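Kinesin-like protein Nod (Drosophila melanogaster, PDB 3DC4) is a nonmotile kinesin whose catalytic motor domain hydrolyses ATP and binds microtubules, and which is required for segregating non-exchange chromosomes in meiosis. Local coordinates at residues Ser22-Tyr33 with Ser304-His315; Lys108-Pro116 with Pro122-Arg130. One frame throughout, in Å; residues are numbered along the deposited sequence.

Interaction 1 of 2, residues Ser22-Tyr33 with Ser304-His315; sequences SAVRIAVREAPY and SYLTFLACISPH. With ADP (adenosine-5'-diphosphate), chain C.
Ser22 lays its CB over one face of the Tyr305 ring, 3.6 Å from the centroid, in a CH-pi contact; a water bound to Thr307 OG1 lies in the ring plane at its edge. The two residues stand at the start of adjacent parallel strands, 23-30 and 305-312, in the central sheet of the kinesin motor domain, a P-loop NTPase fold. A second water joins Ser22 OG (3.2 Å) to Tyr305 OH (2.9 Å). With an alanine at the tyrosine position, Ser22 CB is likely to lose its ring face, and the bridging water its phenol partner.

Phe308 meets Arg25 O and Val24 CG1 at its edge. Beyond the strands, His315 turns an edge to the face of Tyr33, a T-shaped stack with centroids 5.2 Å apart and planes at 70°, while Pro314 CG sits over the rim of one face of His315.

Parallel pairing makes alternate residues of 23-30 bond in both directions: Arg25 N gives to Leu306 O, 2.8 Å away, and Arg25 O receives Phe308 N at 2.7 Å.

Before Glu30, Val24, Ile26 and Val28, with Leu306, Phe308 and Ala310, form an apolar face on which helix 319-335 packs. Ile26 CG1 runs alongside Phe308, 3.8 Å from CD2. The lone CB of Ala310 lets Val28 CG2 approach, while Val28 CG1 reaches Ile312 CD1.

On the opposite face Arg29 stretches fully, CG anti to the backbone N (chi1 -172°). Gln75 and the Ile73 carbonyl bind its guanidinium, one face of which meets the adenine amino group of ADP, with NH2 3.6 Å from N6.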
loop_
_atom_site.group_PDB
_atom_site.type_symbol
_atom_site.label_atom_id
_atom_site.label_comp_id
_atom_site.label_asym_id
_atom_site.label_seq_id
_atom_site.Cartn_x
_atom_site.Cartn_y
_atom_site.Cartn_z
ATOM N N SER A 22 5.167 -7.039 12.980
ATOM C CA SER A 22 6.612 -7.230 12.907
ATOM C C SER A 22 7.328 -5.911 12.635
ATOM O O SER A 22 8.442 -5.687 13.117
ATOM C CB SER A 22 6.976 -8.249 11.823
ATOM O OG SER A 22 6.658 -9.570 12.235
ATOM N N ALA A 23 6.684 -5.035 11.871
ATOM C CA ALA A 23 7.276 -3.746 11.548
ATOM C C ALA A 23 6.282 -2.814 10.876
ATOM O O ALA A 23 5.543 -3.219 9.980
ATOM C CB ALA A 23 8.495 -3.947 10.645
ATOM N N VAL A 24 6.253 -1.568 11.336
ATOM C CA VAL A 24 5.391 -0.551 10.754
ATOM C C VAL A 24 6.355 0.530 10.277
ATOM O O VAL A 24 7.021 1.169 11.087
ATOM C CB VAL A 24 4.410 0.036 11.788
ATOM C CG1 VAL A 24 3.568 1.127 11.139
ATOM C CG2 VAL A 24 3.496 -1.068 12.324
ATOM N N ARG A 25 6.441 0.712 8.963
ATOM C CA ARG A 25 7.351 1.684 8.375
ATOM C C ARG A 25 6.624 2.825 7.662
ATOM O O ARG A 25 5.539 2.639 7.101
ATOM C CB ARG A 25 8.281 0.978 7.377
ATOM C CG ARG A 25 9.044 -0.226 7.919
ATOM C CD ARG A 25 9.998 0.136 9.048
ATOM N NE ARG A 25 11.264 -0.595 8.947
ATOM C CZ ARG A 25 12.238 -0.274 8.100
ATOM N NH1 ARG A 25 12.087 0.769 7.291
ATOM N NH2 ARG A 25 13.355 -0.993 8.051
ATOM N N ILE A 26 7.233 4.005 7.681
ATOM C CA ILE A 26 6.644 5.164 7.029
ATOM C C ILE A 26 7.652 5.849 6.113
ATOM O O ILE A 26 8.777 6.169 6.515
ATOM C CB ILE A 26 6.125 6.179 8.067
ATOM C CG1 ILE A 26 4.975 5.542 8.857
ATOM C CG2 ILE A 26 5.641 7.457 7.363
ATOM C CD1 ILE A 26 4.414 6.388 9.961
ATOM N N ALA A 27 7.238 6.056 4.871
ATOM C CA ALA A 27 8.083 6.699 3.885
ATOM C C ALA A 27 7.326 7.860 3.254
ATOM O O ALA A 27 6.094 7.851 3.208
ATOM C CB ALA A 27 8.471 5.700 2.807
ATOM N N VAL A 28 8.068 8.853 2.779
ATOM C CA VAL A 28 7.486 10.004 2.109
ATOM C C VAL A 28 8.168 10.157 0.763
ATOM O O VAL A 28 9.391 10.022 0.644
ATOM C CB VAL A 28 7.685 11.313 2.908
ATOM C CG1 VAL A 28 7.060 12.483 2.149
ATOM C CG2 VAL A 28 7.030 11.184 4.279
ATOM N N ARG A 29 7.363 10.431 -0.257
ATOM C CA ARG A 29 7.888 10.638 -1.597
ATOM C C ARG A 29 7.386 11.965 -2.134
ATOM O O ARG A 29 6.181 12.191 -2.227
ATOM C CB ARG A 29 7.454 9.519 -2.550
ATOM C CG ARG A 29 8.147 9.616 -3.921
ATOM C CD ARG A 29 7.714 8.517 -4.907
ATOM N NE ARG A 29 8.661 8.422 -6.027
ATOM C CZ ARG A 29 8.558 7.567 -7.038
ATOM N NH1 ARG A 29 7.537 6.724 -7.083
ATOM N NH2 ARG A 29 9.490 7.540 -7.986
ATOM N N GLU A 30 8.323 12.835 -2.487
ATOM C CA GLU A 30 7.998 14.142 -3.030
ATOM C C GLU A 30 7.653 13.980 -4.506
ATOM O O GLU A 30 8.407 13.361 -5.252
ATOM C CB GLU A 30 9.201 15.081 -2.887
ATOM C CG GLU A 30 9.034 16.427 -3.583
ATOM C CD GLU A 30 10.298 17.275 -3.513
ATOM O OE1 GLU A 30 11.383 16.736 -3.805
ATOM O OE2 GLU A 30 10.205 18.474 -3.179
ATOM N N ALA A 31 6.509 14.515 -4.924
ATOM C CA ALA A 31 6.104 14.420 -6.325
ATOM C C ALA A 31 6.964 15.390 -7.148
ATOM O O ALA A 31 7.573 16.314 -6.597
ATOM C CB ALA A 31 4.622 14.773 -6.468
ATOM N N PRO A 32 7.045 15.178 -8.474
ATOM C CA PRO A 32 7.838 16.050 -9.355
ATOM C C PRO A 32 7.339 17.490 -9.311
ATOM O O PRO A 32 6.142 17.739 -9.153
ATOM C CB PRO A 32 7.624 15.439 -10.739
ATOM C CG PRO A 32 7.395 14.002 -10.441
ATOM C CD PRO A 32 6.494 14.040 -9.230
ATOM N N TYR A 33 8.258 18.435 -9.471
ATOM C CA TYR A 33 7.892 19.842 -9.452
ATOM C C TYR A 33 7.480 20.293 -10.852
ATOM O O TYR A 33 8.165 20.009 -11.835
ATOM C CB TYR A 33 9.067 20.687 -8.945
ATOM C CG TYR A 33 8.706 22.126 -8.638
ATOM C CD1 TYR A 33 8.394 23.024 -9.661
ATOM C CD2 TYR A 33 8.665 22.586 -7.322
ATOM C CE1 TYR A 33 8.049 24.345 -9.380
ATOM C CE2 TYR A 33 8.321 23.905 -7.028
ATOM C CZ TYR A 33 8.014 24.778 -8.061
ATOM O OH TYR A 33 7.666 26.080 -7.779
ATOM N N SER A 304 2.643 -9.201 11.196
ATOM C CA SER A 304 2.405 -8.714 9.843
ATOM C C SER A 304 3.208 -7.433 9.636
ATOM O O SER A 304 3.679 -6.828 10.603
ATOM C CB SER A 304 0.919 -8.460 9.613
ATOM O OG SER A 304 0.214 -9.691 9.607
ATOM N N TYR A 305 3.366 -7.033 8.375
ATOM C CA TYR A 305 4.121 -5.834 8.024
ATOM C C TYR A 305 3.254 -4.752 7.408
ATOM O O TYR A 305 2.430 -5.026 6.540
ATOM C CB TYR A 305 5.244 -6.181 7.049
ATOM C CG TYR A 305 6.318 -7.041 7.655
ATOM C CD1 TYR A 305 6.122 -8.411 7.846
ATOM C CD2 TYR A 305 7.523 -6.478 8.062
ATOM C CE1 TYR A 305 7.103 -9.195 8.430
ATOM C CE2 TYR A 305 8.511 -7.245 8.647
ATOM C CZ TYR A 305 8.296 -8.598 8.830
ATOM O OH TYR A 305 9.282 -9.348 9.427
ATOM N N LEU A 306 3.447 -3.517 7.862
ATOM C CA LEU A 306 2.685 -2.386 7.351
ATOM C C LEU A 306 3.628 -1.255 6.961
ATOM O O LEU A 306 4.419 -0.785 7.778
ATOM C CB LEU A 306 1.688 -1.904 8.412
ATOM C CG LEU A 306 0.849 -0.655 8.128
ATOM C CD1 LEU A 306 0.057 -0.839 6.851
ATOM C CD2 LEU A 306 -0.085 -0.386 9.307
ATOM N N THR A 307 3.546 -0.829 5.704
ATOM C CA THR A 307 4.390 0.251 5.214
ATOM C C THR A 307 3.554 1.345 4.554
ATOM O O THR A 307 2.776 1.089 3.629
ATOM C CB THR A 307 5.434 -0.263 4.205
ATOM O OG1 THR A 307 6.337 -1.157 4.869
ATOM C CG2 THR A 307 6.229 0.905 3.616
ATOM N N PHE A 308 3.717 2.566 5.058
ATOM C CA PHE A 308 3.009 3.744 4.558
ATOM C C PHE A 308 3.870 4.512 3.579
ATOM O O PHE A 308 5.067 4.680 3.807
ATOM C CB PHE A 308 2.688 4.710 5.702
ATOM C CG PHE A 308 1.593 4.255 6.610
ATOM C CD1 PHE A 308 0.265 4.543 6.306
ATOM C CD2 PHE A 308 1.888 3.586 7.792
ATOM C CE1 PHE A 308 -0.756 4.180 7.178
ATOM C CE2 PHE A 308 0.875 3.217 8.673
ATOM C CZ PHE A 308 -0.453 3.516 8.362
ATOM N N LEU A 309 3.266 4.985 2.498
ATOM C CA LEU A 309 3.989 5.799 1.532
ATOM C C LEU A 309 3.190 7.077 1.385
ATOM O O LEU A 309 2.131 7.092 0.743
ATOM C CB LEU A 309 4.115 5.112 0.167
ATOM C CG LEU A 309 4.825 5.943 -0.917
ATOM C CD1 LEU A 309 6.249 6.287 -0.474
ATOM C CD2 LEU A 309 4.879 5.144 -2.224
ATOM N N ALA A 310 3.680 8.139 2.017
ATOM C CA ALA A 310 3.035 9.450 1.955
ATOM C C ALA A 310 3.550 10.149 0.719
ATOM O O ALA A 310 4.747 10.356 0.575
ATOM C CB ALA A 310 3.400 10.278 3.183
ATOM N N CYS A 311 2.650 10.495 -0.182
ATOM C CA CYS A 311 3.043 11.193 -1.388
ATOM C C CYS A 311 2.641 12.643 -1.173
ATOM O O CYS A 311 1.504 12.912 -0.785
ATOM C CB CYS A 311 2.305 10.615 -2.598
ATOM S SG CYS A 311 2.813 8.870 -3.008
ATOM N N ILE A 312 3.565 13.564 -1.434
ATOM C CA ILE A 312 3.314 14.989 -1.231
ATOM C C ILE A 312 3.713 15.871 -2.399
ATOM O O ILE A 312 4.660 15.585 -3.130
ATOM C CB ILE A 312 4.071 15.511 0.001
ATOM C CG1 ILE A 312 5.579 15.303 -0.188
ATOM C CG2 ILE A 312 3.581 14.791 1.254
ATOM C CD1 ILE A 312 6.437 15.846 0.949
ATOM N N SER A 313 2.970 16.958 -2.545
ATOM C CA SER A 313 3.217 17.933 -3.585
ATOM C C SER A 313 4.308 18.895 -3.117
ATOM O O SER A 313 4.392 19.226 -1.935
ATOM C CB SER A 313 1.937 18.719 -3.858
ATOM O OG SER A 313 2.184 19.753 -4.783
ATOM N N PRO A 314 5.188 19.314 -4.031
ATOM C CA PRO A 314 6.263 20.248 -3.682
ATOM C C PRO A 314 5.786 21.683 -3.896
ATOM O O PRO A 314 6.527 22.639 -3.666
ATOM C CB PRO A 314 7.360 19.873 -4.663
ATOM C CG PRO A 314 6.565 19.553 -5.894
ATOM C CD PRO A 314 5.459 18.684 -5.337
ATOM N N HIS A 315 4.543 21.814 -4.345
ATOM C CA HIS A 315 3.946 23.117 -4.647
ATOM C C HIS A 315 3.401 23.868 -3.442
ATOM O O HIS A 315 2.708 23.300 -2.597
ATOM C CB HIS A 315 2.819 22.948 -5.668
ATOM C CG HIS A 315 3.188 22.105 -6.848
ATOM N ND1 HIS A 315 4.287 22.366 -7.640
ATOM C CD2 HIS A 315 2.598 21.008 -7.376
ATOM C CE1 HIS A 315 4.356 21.466 -8.603
ATOM N NE2 HIS A 315 3.342 20.629 -8.466
HETATM P PB ADP C . -2.241 10.260 -7.849
HETATM O O1B ADP C . -1.731 10.413 -6.474
HETATM O O2B ADP C . -2.491 8.738 -8.127
HETATM O O3B ADP C . -3.662 11.155 -7.924
HETATM P PA ADP C . -0.644 9.879 -10.062
HETATM O O1A ADP C . -0.029 8.718 -9.449
HETATM O O2A ADP C . -1.884 9.465 -10.956
HETATM O O3A ADP C . -1.135 10.896 -8.863
HETATM O "O5'" ADP C . 0.458 10.675 -10.905
HETATM C "C5'" ADP C . -0.145 11.807 -11.546
HETATM C "C4'" ADP C . 0.684 12.160 -12.784
HETATM O "O4'" ADP C . 2.038 12.519 -12.410
HETATM C "C3'" ADP C . 0.794 10.924 -13.754
HETATM O "O3'" ADP C . 1.157 11.326 -15.068
HETATM C "C2'" ADP C . 2.158 10.331 -13.206
HETATM O "O2'" ADP C . 2.820 9.558 -14.220
HETATM C "C1'" ADP C . 3.008 11.601 -12.939
HETATM N N9 ADP C . 4.022 11.338 -11.919
HETATM C C8 ADP C . 3.815 11.286 -10.559
HETATM N N7 ADP C . 4.906 10.892 -9.941
HETATM C C5 ADP C . 5.923 10.871 -10.842
HETATM C C6 ADP C . 7.299 10.530 -10.799
HETATM N N6 ADP C . 7.926 10.306 -9.586
HETATM N N1 ADP C . 7.994 10.460 -11.960
HETATM C C2 ADP C . 7.437 10.806 -13.124
HETATM N N3 ADP C . 6.146 11.105 -13.223
HETATM C C4 ADP C . 5.354 11.103 -12.141
HETATM O O HOH W 1 9.313 -11.261 11.589
HETATM O O HOH W 2 6.911 -2.760 7.067
#

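Interaction 2 of 2, residues Lys108-Pro116 with Pro122-Arg130; sequences KSYSMGMTP and PEHLGILPR. With MG (magnesium ion), chain B; ADP (adenosine-5'-diphosphate), chain C.
Tyr110 swings its ring out with CG anti to the backbone N (chi1 173°), while His124 has CG beside its own N (chi1 -64°); this brings Tyr110 OH to His124 ND1, a 3.0 Å hydrogen bond lying near both ring planes. The ADP adenine lies over one face of the tyrosine ring, C5 3.5 Å above its plane and toward the rim. Tyr110 comes directly after the P-loop (Walker A), whose Lys108 NZ grips ADP O1B and whose Ser109 OG binds the magnesium ion.

Helix 108-112 ends in a Schellman motif with Gly113, at positive phi, as its C-prime residue. Its last carbonyls pass to the next helix: Ser111 O accepts Ile127 N at 3.0 Å, and Met112 O accepts Leu128 N from above the carbonyl plane. Glycine suits both crossing points. At Gly126, the N-cap of helix 127-141, a side chain would collide with Gly113 CA, and one at Gly113 would strike Pro129.

Met112 lies alongside Ile127, SD 3.7 Å from CD1, and Met114 SD meets Leu128 CD1 at 4.0 Å. A water closes the joint, donating to Tyr110 O at 2.7 Å and to His124 O at 2.9 Å.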
loop_
_atom_site.group_PDB
_atom_site.type_symbol
_atom_site.label_atom_id
_atom_site.label_comp_id
_atom_site.label_asym_id
_atom_site.label_seq_id
_atom_site.Cartn_x
_atom_site.Cartn_y
_atom_site.Cartn_z
ATOM N N LYS A 108 0.597 8.707 -6.146
ATOM C CA LYS A 108 0.213 7.459 -5.495
ATOM C C LYS A 108 0.079 6.308 -6.498
ATOM O O LYS A 108 0.751 5.282 -6.365
ATOM C CB LYS A 108 -1.106 7.644 -4.729
ATOM C CG LYS A 108 -1.036 8.681 -3.602
ATOM C CD LYS A 108 -2.337 8.763 -2.786
ATOM C CE LYS A 108 -3.527 9.182 -3.641
ATOM N NZ LYS A 108 -3.348 10.493 -4.291
ATOM N N SER A 109 -0.769 6.476 -7.506
ATOM C CA SER A 109 -0.981 5.425 -8.507
ATOM C C SER A 109 0.301 5.110 -9.262
ATOM O O SER A 109 0.604 3.950 -9.539
ATOM C CB SER A 109 -2.073 5.852 -9.485
ATOM O OG SER A 109 -3.297 5.982 -8.798
ATOM N N TYR A 110 1.048 6.157 -9.590
ATOM C CA TYR A 110 2.318 6.005 -10.285
ATOM C C TYR A 110 3.271 5.139 -9.456
ATOM O O TYR A 110 3.847 4.179 -9.972
ATOM C CB TYR A 110 2.947 7.389 -10.519
ATOM C CG TYR A 110 4.352 7.345 -11.078
ATOM C CD1 TYR A 110 4.575 7.211 -12.448
ATOM C CD2 TYR A 110 5.462 7.425 -10.234
ATOM C CE1 TYR A 110 5.867 7.165 -12.965
ATOM C CE2 TYR A 110 6.757 7.370 -10.741
ATOM C CZ TYR A 110 6.950 7.244 -12.108
ATOM O OH TYR A 110 8.221 7.200 -12.621
ATOM N N SER A 111 3.411 5.467 -8.173
ATOM C CA SER A 111 4.314 4.743 -7.266
ATOM C C SER A 111 3.925 3.284 -7.042
ATOM O O SER A 111 4.778 2.398 -7.029
ATOM C CB SER A 111 4.378 5.458 -5.907
ATOM O OG SER A 111 4.950 6.747 -6.034
ATOM N N MET A 112 2.634 3.030 -6.870
ATOM C CA MET A 112 2.186 1.675 -6.606
ATOM C C MET A 112 2.108 0.810 -7.854
ATOM O O MET A 112 2.045 -0.415 -7.757
ATOM C CB MET A 112 0.830 1.708 -5.902
ATOM C CG MET A 112 0.824 2.515 -4.603
ATOM S SD MET A 112 2.274 2.174 -3.568
ATOM C CE MET A 112 1.559 1.056 -2.352
ATOM N N GLY A 113 2.108 1.447 -9.021
ATOM C CA GLY A 113 2.047 0.711 -10.278
ATOM C C GLY A 113 0.668 0.171 -10.601
ATOM O O GLY A 113 0.519 -0.982 -10.997
ATOM N N MET A 114 -0.339 1.023 -10.449
ATOM C CA MET A 114 -1.726 0.658 -10.698
ATOM C C MET A 114 -2.126 0.651 -12.169
ATOM O O MET A 114 -3.176 0.121 -12.527
ATOM C CB MET A 114 -2.644 1.602 -9.926
ATOM C CG MET A 114 -2.504 1.492 -8.420
ATOM S SD MET A 114 -2.931 -0.160 -7.818
ATOM C CE MET A 114 -4.683 -0.205 -8.162
ATOM N N THR A 115 -1.289 1.238 -13.016
ATOM C CA THR A 115 -1.562 1.292 -14.447
ATOM C C THR A 115 -1.039 0.026 -15.121
ATOM O O THR A 115 0.031 -0.470 -14.778
ATOM C CB THR A 115 -0.885 2.521 -15.094
ATOM O OG1 THR A 115 -1.402 3.717 -14.498
ATOM C CG2 THR A 115 -1.155 2.558 -16.599
ATOM N N PRO A 116 -1.796 -0.520 -16.089
ATOM C CA PRO A 116 -1.373 -1.735 -16.794
ATOM C C PRO A 116 0.059 -1.611 -17.312
ATOM O O PRO A 116 0.367 -0.723 -18.106
ATOM C CB PRO A 116 -2.400 -1.853 -17.916
ATOM C CG PRO A 116 -3.642 -1.315 -17.272
ATOM C CD PRO A 116 -3.133 -0.088 -16.535
ATOM N N PRO A 122 9.468 1.038 -19.133
ATOM C CA PRO A 122 10.261 0.273 -18.166
ATOM C C PRO A 122 10.671 0.992 -16.880
ATOM O O PRO A 122 10.397 0.506 -15.784
ATOM C CB PRO A 122 11.463 -0.164 -18.992
ATOM C CG PRO A 122 10.836 -0.435 -20.320
ATOM C CD PRO A 122 9.940 0.773 -20.507
ATOM N N GLU A 123 11.322 2.145 -17.010
ATOM C CA GLU A 123 11.782 2.889 -15.839
ATOM C C GLU A 123 10.650 3.485 -15.002
ATOM O O GLU A 123 10.871 3.907 -13.869
ATOM C CB GLU A 123 12.732 4.019 -16.254
ATOM C CG GLU A 123 12.052 5.159 -16.997
ATOM C CD GLU A 123 12.955 6.372 -17.171
ATOM O OE1 GLU A 123 12.871 7.023 -18.231
ATOM O OE2 GLU A 123 13.739 6.680 -16.248
ATOM N N HIS A 124 9.447 3.522 -15.562
ATOM C CA HIS A 124 8.294 4.088 -14.871
ATOM C C HIS A 124 7.409 3.036 -14.209
ATOM O O HIS A 124 6.432 3.372 -13.543
ATOM C CB HIS A 124 7.475 4.928 -15.850
ATOM C CG HIS A 124 8.209 6.127 -16.368
ATOM N ND1 HIS A 124 8.562 7.187 -15.560
ATOM C CD2 HIS A 124 8.668 6.428 -17.607
ATOM C CE1 HIS A 124 9.206 8.090 -16.281
ATOM N NE2 HIS A 124 9.283 7.654 -17.524
ATOM N N LEU A 125 7.749 1.766 -14.402
ATOM C CA LEU A 125 6.991 0.675 -13.800
ATOM C C LEU A 125 6.994 0.846 -12.287
ATOM O O LEU A 125 8.037 1.136 -11.691
ATOM C CB LEU A 125 7.613 -0.669 -14.177
ATOM C CG LEU A 125 7.433 -1.064 -15.646
ATOM C CD1 LEU A 125 8.288 -2.284 -15.952
ATOM C CD2 LEU A 125 5.957 -1.350 -15.918
ATOM N N GLY A 126 5.828 0.642 -11.681
ATOM C CA GLY A 126 5.678 0.805 -10.248
ATOM C C GLY A 126 5.907 -0.406 -9.359
ATOM O O GLY A 126 6.444 -1.437 -9.784
ATOM N N ILE A 127 5.477 -0.278 -8.108
ATOM C CA ILE A 127 5.659 -1.333 -7.122
ATOM C C ILE A 127 5.027 -2.672 -7.458
ATOM O O ILE A 127 5.684 -3.692 -7.310
ATOM C CB ILE A 127 5.161 -0.871 -5.741
ATOM C CG1 ILE A 127 6.123 0.190 -5.205
ATOM C CG2 ILE A 127 5.065 -2.053 -4.788
ATOM C CD1 ILE A 127 5.671 0.867 -3.918
ATOM N N LEU A 128 3.774 -2.682 -7.904
ATOM C CA LEU A 128 3.102 -3.939 -8.226
ATOM C C LEU A 128 3.861 -4.832 -9.201
ATOM O O LEU A 128 4.190 -5.972 -8.876
ATOM C CB LEU A 128 1.699 -3.676 -8.783
ATOM C CG LEU A 128 0.511 -3.824 -7.831
ATOM C CD1 LEU A 128 -0.781 -3.408 -8.545
ATOM C CD2 LEU A 128 0.401 -5.277 -7.359
ATOM N N PRO A 129 4.160 -4.326 -10.408
ATOM C CA PRO A 129 4.885 -5.168 -11.362
ATOM C C PRO A 129 6.279 -5.580 -10.902
ATOM O O PRO A 129 6.728 -6.679 -11.215
ATOM C CB PRO A 129 4.900 -4.317 -12.634
ATOM C CG PRO A 129 4.913 -2.915 -12.096
ATOM C CD PRO A 129 3.923 -2.979 -10.961
ATOM N N ARG A 130 6.963 -4.716 -10.158
ATOM C CA ARG A 130 8.302 -5.050 -9.686
ATOM C C ARG A 130 8.244 -6.128 -8.617
ATOM O O ARG A 130 9.057 -7.057 -8.609
ATOM C CB ARG A 130 9.006 -3.810 -9.137
ATOM C CG ARG A 130 9.207 -2.721 -10.179
ATOM C CD ARG A 130 9.923 -1.509 -9.619
ATOM N NE ARG A 130 10.008 -0.474 -10.640
ATOM C CZ ARG A 130 10.970 -0.403 -11.554
ATOM N NH1 ARG A 130 11.946 -1.301 -11.561
ATOM N NH2 ARG A 130 10.935 0.542 -12.489
HETATM MG MG MG B . -4.502 7.694 -8.315
HETATM P PB ADP C . -2.241 10.260 -7.849
HETATM O O1B ADP C . -1.731 10.413 -6.474
HETATM O O2B ADP C . -2.491 8.738 -8.127
HETATM O O3B ADP C . -3.662 11.155 -7.924
HETATM P PA ADP C . -0.644 9.879 -10.062
HETATM O O1A ADP C . -0.029 8.718 -9.449
HETATM O O2A ADP C . -1.884 9.465 -10.956
HETATM O O3A ADP C . -1.135 10.896 -8.863
HETATM O "O5'" ADP C . 0.458 10.675 -10.905
HETATM C "C5'" ADP C . -0.145 11.807 -11.546
HETATM C "C4'" ADP C . 0.684 12.160 -12.784
HETATM O "O4'" ADP C . 2.038 12.519 -12.410
HETATM C "C3'" ADP C . 0.794 10.924 -13.754
HETATM O "O3'" ADP C . 1.157 11.326 -15.068
HETATM C "C2'" ADP C . 2.158 10.331 -13.206
HETATM O "O2'" ADP C . 2.820 9.558 -14.220
HETATM C "C1'" ADP C . 3.008 11.601 -12.939
HETATM N N9 ADP C . 4.022 11.338 -11.919
HETATM C C8 ADP C . 3.815 11.286 -10.559
HETATM N N7 ADP C . 4.906 10.892 -9.941
HETATM C C5 ADP C . 5.923 10.871 -10.842
HETATM C C6 ADP C . 7.299 10.530 -10.799
HETATM N N6 ADP C . 7.926 10.306 -9.586
HETATM N N1 ADP C . 7.994 10.460 -11.960
HETATM C C2 ADP C . 7.437 10.806 -13.124
HETATM N N3 ADP C . 6.146 11.105 -13.223
HETATM C C4 ADP C . 5.354 11.103 -12.141
HETATM O O HOH W 3 3.697 3.382 -12.595
HETATM O O HOH W 4 -5.653 9.753 -8.297
HETATM O O HOH W 5 -4.081 8.497 -10.579
HETATM O O HOH W 6 -6.397 6.523 -8.974
HETATM O O HOH W 7 -4.390 7.293 -6.023
#

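Interactions 1 and 2 lie with centres about 15 Å apart and meet at the nucleotide. In sequence, both segments of interaction 2 fall between the two strands of interaction 1; strand 96-101, which leads into the P-loop, pairs with 305-312. Their most direct tie is polar: Arg29 NH1 is 2.8 Å from Ser111 OG, a probable hydrogen bond. Leu309 CD2 packs 3.7 Å from Ser111 CB, and Cys311 SG lies 3.8 Å from Lys108 N, beside the phosphate-binding turn. Both cradle ADP: Pro32 CG, 3.5 Å from adenine C5, and the ring of Tyr110 sandwich the base from opposite faces.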